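PDB 2VSE: mosquitocidal toxin from Lysinibacillus sphaericus, which probably poisons mosquito larvae by ADP-ribosylating host proteins, its enzymatic domain being joined to four ricin-B-like lectin domains. Local coordinates for residues N507-R512 / W547-F552; T800-D805 / I817-N822. One frame throughout, in Å; residues are numbered along the deposited sequence.

Contact 1 of 2, residues N507-R512 / W547-F552; sequences NTYIIR and WIIKPF
Tyr509 and Trp547 are clasped by a reciprocal pair of backbone hydrogen bonds, a single antiparallel bridge between two strands of a ricin-B-type beta-trefoil. Strands 509-513 and 547-551 are the outermost strands of a six-stranded antiparallel sheet, and their meeting closes that sheet into the barrel of the trefoil. They run nearly at right angles, 97° between their short axes, so the pairing lasts for one bridge only. Tyr509 N reaches Trp547 O at 2.7 Å, clearly bent at the hydrogen, and Trp547 N returns to Tyr509 O at 2.8 Å.

The Tyr509 side chain can be followed outward. Its CB sits 3.6 Å from Trp547 O. CG, held anti to the carbonyl carbon (chi1 -65°), comes under the CD1 methyl of Ile549, which makes a CH-pi contact over the ring face, 4.0 Å from the centroid. CD2, on the ring edge, lies 3.4 Å from Trp547 O and also touches that methyl. CE2 lies against CB and the backbone N of Ile549 and is the ring atom nearest a bridging water, at 3.3 Å. From there the ring runs on past Ile549 to its OH. The two side chains cross at about a right angle.

Next to it, Ile511 CD1 packs on Trp547 CB at 4.0 Å and also meets Ile549 CD1. Its chain is extended (chi2 178°), which carries the methyl across to the tryptophan, whose NE1 is hydrogen-bonded to Leu521 O. Tyr421 of strand 419-425 and Trp499 of strand 498-503 add to this core, against Ile549 and Ile511 respectively.

Beyond the bridge the water takes over the backbone link: it accepts from Ile549 N at 2.6 Å and donates to Asn507 O, lying in the plane of the Tyr509 ring at its edge.

Contact 2 of 2, residues T800-D805 / I817-N822; sequences TSYVLD and IITYQN
Val803 and Tyr820 exchange backbone hydrogen bonds at the middle of a beta hairpin, strands 802-806 and 817-821, in the last ricin-B-like beta-trefoil of the chain. Val803 N donates to Tyr820 O at 2.8 Å and nearly straight (164°), while Tyr820 N donates to Val803 O. Two residues on, Ile818 N donates to Asp805 O at 2.9 Å; the return bond from Asp805 N to Ile818 O is weak and bent. Val803 O also receives the CA-H of Thr819, at 3.2 Å between CA and O. Leu804 and Thr819 make their backbone bonds outside the hairpin, with Ile794 and His763.

At the open end of the hairpin a water replaces direct pairing, accepting from Asn822 N and donating to Ser801 O. The same Ser801 carbonyl takes a straight CA-H contact from Gln821. Asn822 OD1 accepts from Leu824 N, and its ND2 bonds Asp571 OD2.

Val803, Asp805, Ile818 and Tyr820 share one face. With Asp805 CG anti to the backbone N (chi1 170°), the carboxylate lies alongside both Ile818 and Tyr820: OD1 rests on Ile818 CG1 and OD2 is 3.6 Å from Tyr820 CB. OD2 finds its hydrogen bond in Gln828 NE2, which also donates to Gln821 O.

On the other face Leu804 CD2 meets Thr819 CG2 at 4.0 Å, with Trp781 touching both residues and Trp830 closing over Leu804 and Ile817.

Gln821 folds back at chi2 (89°), bringing its amide beside the Tyr802 ring, and its OE1 sits 3.4 Å above the centre of the Tyr820 ring.

In the fold
Both contacts belong to the same chain but lie in two different ricin-B-like lectin domains. Contact 1 is complete in sequence well ahead of contact 2; their centres are about 51 Å apart and their nearest atoms about 33 Å, so neither touches the other. The centre of contact 1 lies about 15 Å from the centre of the chain, that of contact 2 about 40 Å out, in the last lectin repeat. They also differ in topology: 507-512 and 547-552 join the two edges of a six-stranded sheet, whereas 800-805 and 817-822 form a local two-stranded hairpin. Neither contact contains a residue assigned to catalysis or binding.

Contact 1 of 2, residues N507-R512 / W547-F552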
loop_
_atom_site.group_PDB
_atom_site.type_symbol
_atom_site.label_atom_id
_atom_site.label_comp_id
_atom_site.label_asym_id
_atom_site.label_seq_id
_atom_site.Cartn_x
_atom_site.Cartn_y
_atom_site.Cartn_z
ATOM N N ASN A 507 -0.704 -14.660 0.458
ATOM C CA ASN A 507 -0.034 -13.518 -0.188
ATOM C C ASN A 507 1.334 -13.792 -0.821
ATOM O O ASN A 507 2.011 -12.855 -1.256
ATOM C CB ASN A 507 0.045 -12.299 0.753
ATOM C CG ASN A 507 -1.305 -11.613 0.939
ATOM O OD1 ASN A 507 -1.685 -11.268 2.061
ATOM N ND2 ASN A 507 -2.043 -11.418 -0.166
ATOM N N THR A 508 1.755 -15.052 -0.866
ATOM C CA THR A 508 2.918 -15.425 -1.671
ATOM C C THR A 508 2.416 -15.756 -3.075
ATOM O O THR A 508 1.208 -15.781 -3.307
ATOM C CB THR A 508 3.673 -16.629 -1.080
ATOM O OG1 THR A 508 2.881 -17.817 -1.236
ATOM C CG2 THR A 508 3.973 -16.405 0.396
ATOM N N TYR A 509 3.340 -16.022 -3.994
ATOM C CA TYR A 509 3.013 -16.253 -5.394
ATOM C C TYR A 509 3.673 -17.524 -5.902
ATOM O O TYR A 509 4.717 -17.927 -5.393
ATOM C CB TYR A 509 3.509 -15.088 -6.251
ATOM C CG TYR A 509 2.827 -13.776 -5.969
ATOM C CD1 TYR A 509 1.704 -13.397 -6.697
ATOM C CD2 TYR A 509 3.305 -12.899 -4.974
ATOM C CE1 TYR A 509 1.075 -12.207 -6.466
ATOM C CE2 TYR A 509 2.666 -11.688 -4.731
ATOM C CZ TYR A 509 1.543 -11.361 -5.486
ATOM O OH TYR A 509 0.868 -10.185 -5.291
ATOM N N ILE A 510 3.054 -18.143 -6.900
ATOM C CA ILE A 510 3.680 -19.178 -7.689
ATOM C C ILE A 510 4.104 -18.501 -8.996
ATOM O O ILE A 510 3.325 -17.744 -9.604
ATOM C CB ILE A 510 2.700 -20.346 -7.985
ATOM C CG1 ILE A 510 2.080 -20.920 -6.692
ATOM C CG2 ILE A 510 3.386 -21.425 -8.790
ATOM C CD1 ILE A 510 3.100 -21.360 -5.610
ATOM N N ILE A 511 5.348 -18.745 -9.404
ATOM C CA ILE A 511 5.868 -18.186 -10.627
ATOM C C ILE A 511 6.085 -19.335 -11.617
ATOM O O ILE A 511 7.003 -20.135 -11.477
ATOM C CB ILE A 511 7.107 -17.322 -10.349
ATOM C CG1 ILE A 511 6.766 -16.281 -9.270
ATOM C CG2 ILE A 511 7.576 -16.617 -11.620
ATOM C CD1 ILE A 511 7.922 -15.390 -8.855
ATOM N N ARG A 512 5.193 -19.418 -12.600
ATOM C CA ARG A 512 5.000 -20.626 -13.386
ATOM C C ARG A 512 5.376 -20.348 -14.826
ATOM O O ARG A 512 4.936 -19.350 -15.407
ATOM C CB ARG A 512 3.535 -21.076 -13.262
ATOM C CG ARG A 512 3.139 -22.297 -14.096
ATOM C CD ARG A 512 1.620 -22.608 -14.063
ATOM N NE ARG A 512 1.071 -22.616 -12.706
ATOM C CZ ARG A 512 1.157 -23.637 -11.850
ATOM N NH1 ARG A 512 1.766 -24.774 -12.199
ATOM N NH2 ARG A 512 0.640 -23.512 -10.632
ATOM N N TRP A 547 6.663 -17.445 -3.394
ATOM C CA TRP A 547 7.512 -16.265 -3.474
ATOM C C TRP A 547 6.806 -14.987 -3.045
ATOM O O TRP A 547 5.644 -14.754 -3.386
ATOM C CB TRP A 547 8.062 -16.121 -4.890
ATOM C CG TRP A 547 8.863 -17.308 -5.323
ATOM C CD1 TRP A 547 8.405 -18.413 -5.988
ATOM C CD2 TRP A 547 10.259 -17.527 -5.092
ATOM N NE1 TRP A 547 9.437 -19.301 -6.201
ATOM C CE2 TRP A 547 10.587 -18.779 -5.668
ATOM C CE3 TRP A 547 11.268 -16.783 -4.471
ATOM C CZ2 TRP A 547 11.883 -19.303 -5.635
ATOM C CZ3 TRP A 547 12.559 -17.303 -4.440
ATOM C CH2 TRP A 547 12.852 -18.553 -5.015
ATOM N N ILE A 548 7.530 -14.165 -2.292
ATOM C CA ILE A 548 7.077 -12.831 -1.921
ATOM C C ILE A 548 7.537 -11.840 -2.991
ATOM O O ILE A 548 8.724 -11.792 -3.325
ATOM C CB ILE A 548 7.626 -12.451 -0.537
ATOM C CG1 ILE A 548 7.030 -13.401 0.506
ATOM C CG2 ILE A 548 7.354 -10.966 -0.201
ATOM C CD1 ILE A 548 7.884 -13.592 1.727
ATOM N N ILE A 549 6.595 -11.078 -3.544
ATOM C CA ILE A 549 6.923 -10.072 -4.542
ATOM C C ILE A 549 6.649 -8.679 -3.992
ATOM O O ILE A 549 5.514 -8.272 -3.853
ATOM C CB ILE A 549 6.176 -10.298 -5.857
ATOM C CG1 ILE A 549 6.657 -11.588 -6.535
ATOM C CG2 ILE A 549 6.357 -9.111 -6.793
ATOM C CD1 ILE A 549 5.703 -12.097 -7.630
ATOM N N LYS A 550 7.708 -7.948 -3.680
ATOM C CA LYS A 550 7.560 -6.690 -2.980
ATOM C C LYS A 550 8.024 -5.491 -3.819
ATOM O O LYS A 550 9.143 -5.492 -4.318
ATOM C CB LYS A 550 8.315 -6.752 -1.648
ATOM C CG LYS A 550 7.882 -5.731 -0.647
ATOM C CD LYS A 550 8.798 -5.716 0.584
ATOM C CE LYS A 550 8.541 -6.892 1.554
ATOM N NZ LYS A 550 9.297 -6.728 2.866
ATOM N N PRO A 551 7.155 -4.470 -3.977
ATOM C CA PRO A 551 7.516 -3.220 -4.644
ATOM C C PRO A 551 8.819 -2.633 -4.131
ATOM O O PRO A 551 9.052 -2.574 -2.925
ATOM C CB PRO A 551 6.349 -2.295 -4.286
ATOM C CG PRO A 551 5.180 -3.221 -4.208
ATOM C CD PRO A 551 5.735 -4.459 -3.553
ATOM N N PHE A 552 9.680 -2.226 -5.049
ATOM C CA PHE A 552 10.938 -1.606 -4.676
ATOM C C PHE A 552 11.089 -0.328 -5.477
ATOM O O PHE A 552 10.920 -0.334 -6.688
ATOM C CB PHE A 552 12.128 -2.548 -4.931
ATOM C CG PHE A 552 13.428 -2.052 -4.350
ATOM C CD1 PHE A 552 13.868 -2.509 -3.120
ATOM C CD2 PHE A 552 14.203 -1.111 -5.032
ATOM C CE1 PHE A 552 15.062 -2.039 -2.564
ATOM C CE2 PHE A 552 15.385 -0.626 -4.492
ATOM C CZ PHE A 552 15.822 -1.088 -3.247
HETATM O O HOH W 1 4.495 -10.962 -2.030
#

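Contact 2 of 2, residues T800-D805 / I817-N822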
loop_
_atom_site.group_PDB
_atom_site.type_symbol
_atom_site.label_atom_id
_atom_site.label_comp_id
_atom_site.label_asym_id
_atom_site.label_seq_id
_atom_site.Cartn_x
_atom_site.Cartn_y
_atom_site.Cartn_z
ATOM N N THR A 800 19.940 29.615 18.477
ATOM C CA THR A 800 19.323 28.314 18.269
ATOM C C THR A 800 19.592 27.337 19.409
ATOM O O THR A 800 19.243 26.164 19.309
ATOM C CB THR A 800 19.843 27.662 16.991
ATOM O OG1 THR A 800 21.273 27.595 17.056
ATOM C CG2 THR A 800 19.406 28.469 15.767
ATOM N N SER A 801 20.224 27.817 20.471
ATOM C CA SER A 801 20.513 26.999 21.648
ATOM C C SER A 801 19.314 26.903 22.576
ATOM O O SER A 801 19.300 26.066 23.487
ATOM C CB SER A 801 21.704 27.559 22.451
ATOM O OG SER A 801 22.957 27.338 21.789
ATOM N N TYR A 802 18.306 27.751 22.364
ATOM C CA TYR A 802 17.252 27.903 23.362
ATOM C C TYR A 802 15.905 27.569 22.804
ATOM O O TYR A 802 15.611 27.891 21.635
ATOM C CB TYR A 802 17.270 29.299 23.968
ATOM C CG TYR A 802 18.590 29.545 24.605
ATOM C CD1 TYR A 802 18.934 28.904 25.800
ATOM C CD2 TYR A 802 19.534 30.369 23.993
ATOM C CE1 TYR A 802 20.171 29.088 26.369
ATOM C CE2 TYR A 802 20.768 30.562 24.554
ATOM C CZ TYR A 802 21.077 29.914 25.733
ATOM O OH TYR A 802 22.307 30.110 26.290
ATOM N N VAL A 803 15.102 26.903 23.639
ATOM C CA VAL A 803 13.773 26.459 23.260
ATOM C C VAL A 803 12.713 26.859 24.313
ATOM O O VAL A 803 13.024 27.035 25.501
ATOM C CB VAL A 803 13.741 24.927 23.005
ATOM C CG1 VAL A 803 14.940 24.501 22.133
ATOM C CG2 VAL A 803 13.698 24.121 24.337
ATOM N N LEU A 804 11.464 27.015 23.881
ATOM C CA LEU A 804 10.405 27.375 24.809
ATOM C C LEU A 804 10.299 26.304 25.876
ATOM O O LEU A 804 10.397 25.114 25.578
ATOM C CB LEU A 804 9.064 27.532 24.107
ATOM C CG LEU A 804 8.942 28.651 23.074
ATOM C CD1 LEU A 804 7.497 28.713 22.577
ATOM C CD2 LEU A 804 9.403 29.983 23.675
ATOM N N ASP A 805 10.088 26.744 27.118
ATOM C CA ASP A 805 10.210 25.893 28.277
ATOM C C ASP A 805 9.261 26.447 29.344
ATOM O O ASP A 805 9.301 27.645 29.687
ATOM C CB ASP A 805 11.676 25.885 28.725
ATOM C CG ASP A 805 11.899 25.210 30.080
ATOM O OD1 ASP A 805 11.196 25.600 31.050
ATOM O OD2 ASP A 805 12.814 24.328 30.183
ATOM N N ILE A 817 6.637 31.342 30.523
ATOM C CA ILE A 817 7.400 30.554 29.565
ATOM C C ILE A 817 8.741 31.254 29.503
ATOM O O ILE A 817 8.787 32.485 29.416
ATOM C CB ILE A 817 6.698 30.539 28.174
ATOM C CG1 ILE A 817 5.199 30.237 28.315
ATOM C CG2 ILE A 817 7.323 29.531 27.214
ATOM C CD1 ILE A 817 4.867 28.807 28.769
ATOM N N ILE A 818 9.825 30.490 29.643
ATOM C CA ILE A 818 11.202 31.005 29.480
ATOM C C ILE A 818 11.800 30.340 28.244
ATOM O O ILE A 818 11.109 29.531 27.574
ATOM C CB ILE A 818 12.090 30.730 30.719
ATOM C CG1 ILE A 818 12.152 29.231 31.027
ATOM C CG2 ILE A 818 11.615 31.536 31.946
ATOM C CD1 ILE A 818 13.371 28.816 31.829
ATOM N N THR A 819 13.043 30.671 27.912
ATOM C CA THR A 819 13.764 29.832 26.950
ATOM C C THR A 819 14.934 29.219 27.671
ATOM O O THR A 819 15.550 29.866 28.491
ATOM C CB THR A 819 14.275 30.578 25.725
ATOM O OG1 THR A 819 14.992 31.746 26.147
ATOM C CG2 THR A 819 13.119 30.969 24.796
ATOM N N TYR A 820 15.243 27.973 27.343
ATOM C CA TYR A 820 16.228 27.216 28.066
ATOM C C TYR A 820 16.857 26.246 27.103
ATOM O O TYR A 820 16.298 25.977 26.030
ATOM C CB TYR A 820 15.542 26.464 29.231
ATOM C CG TYR A 820 16.498 26.118 30.345
ATOM C CD1 TYR A 820 17.126 27.110 31.062
ATOM C CD2 TYR A 820 16.821 24.796 30.637
ATOM C CE1 TYR A 820 18.032 26.805 32.071
ATOM C CE2 TYR A 820 17.733 24.482 31.618
ATOM C CZ TYR A 820 18.329 25.497 32.341
ATOM O OH TYR A 820 19.231 25.209 33.342
ATOM N N GLN A 821 18.019 25.718 27.469
ATOM C CA GLN A 821 18.650 24.669 26.661
ATOM C C GLN A 821 17.714 23.469 26.503
ATOM O O GLN A 821 16.916 23.145 27.404
ATOM C CB GLN A 821 19.951 24.204 27.307
ATOM C CG GLN A 821 21.052 25.253 27.245
ATOM C CD GLN A 821 21.067 26.242 28.456
ATOM O OE1 GLN A 821 20.059 26.435 29.181
ATOM N NE2 GLN A 821 22.238 26.869 28.664
ATOM N N ASN A 822 17.832 22.797 25.368
ATOM C CA ASN A 822 16.976 21.668 25.086
ATOM C C ASN A 822 17.396 20.390 25.809
ATOM O O ASN A 822 18.467 19.845 25.551
ATOM C CB ASN A 822 16.899 21.406 23.581
ATOM C CG ASN A 822 15.941 20.262 23.248
ATOM O OD1 ASN A 822 14.998 19.988 24.017
ATOM N ND2 ASN A 822 16.193 19.567 22.130
HETATM O O HOH W 2 19.598 23.588 23.099
#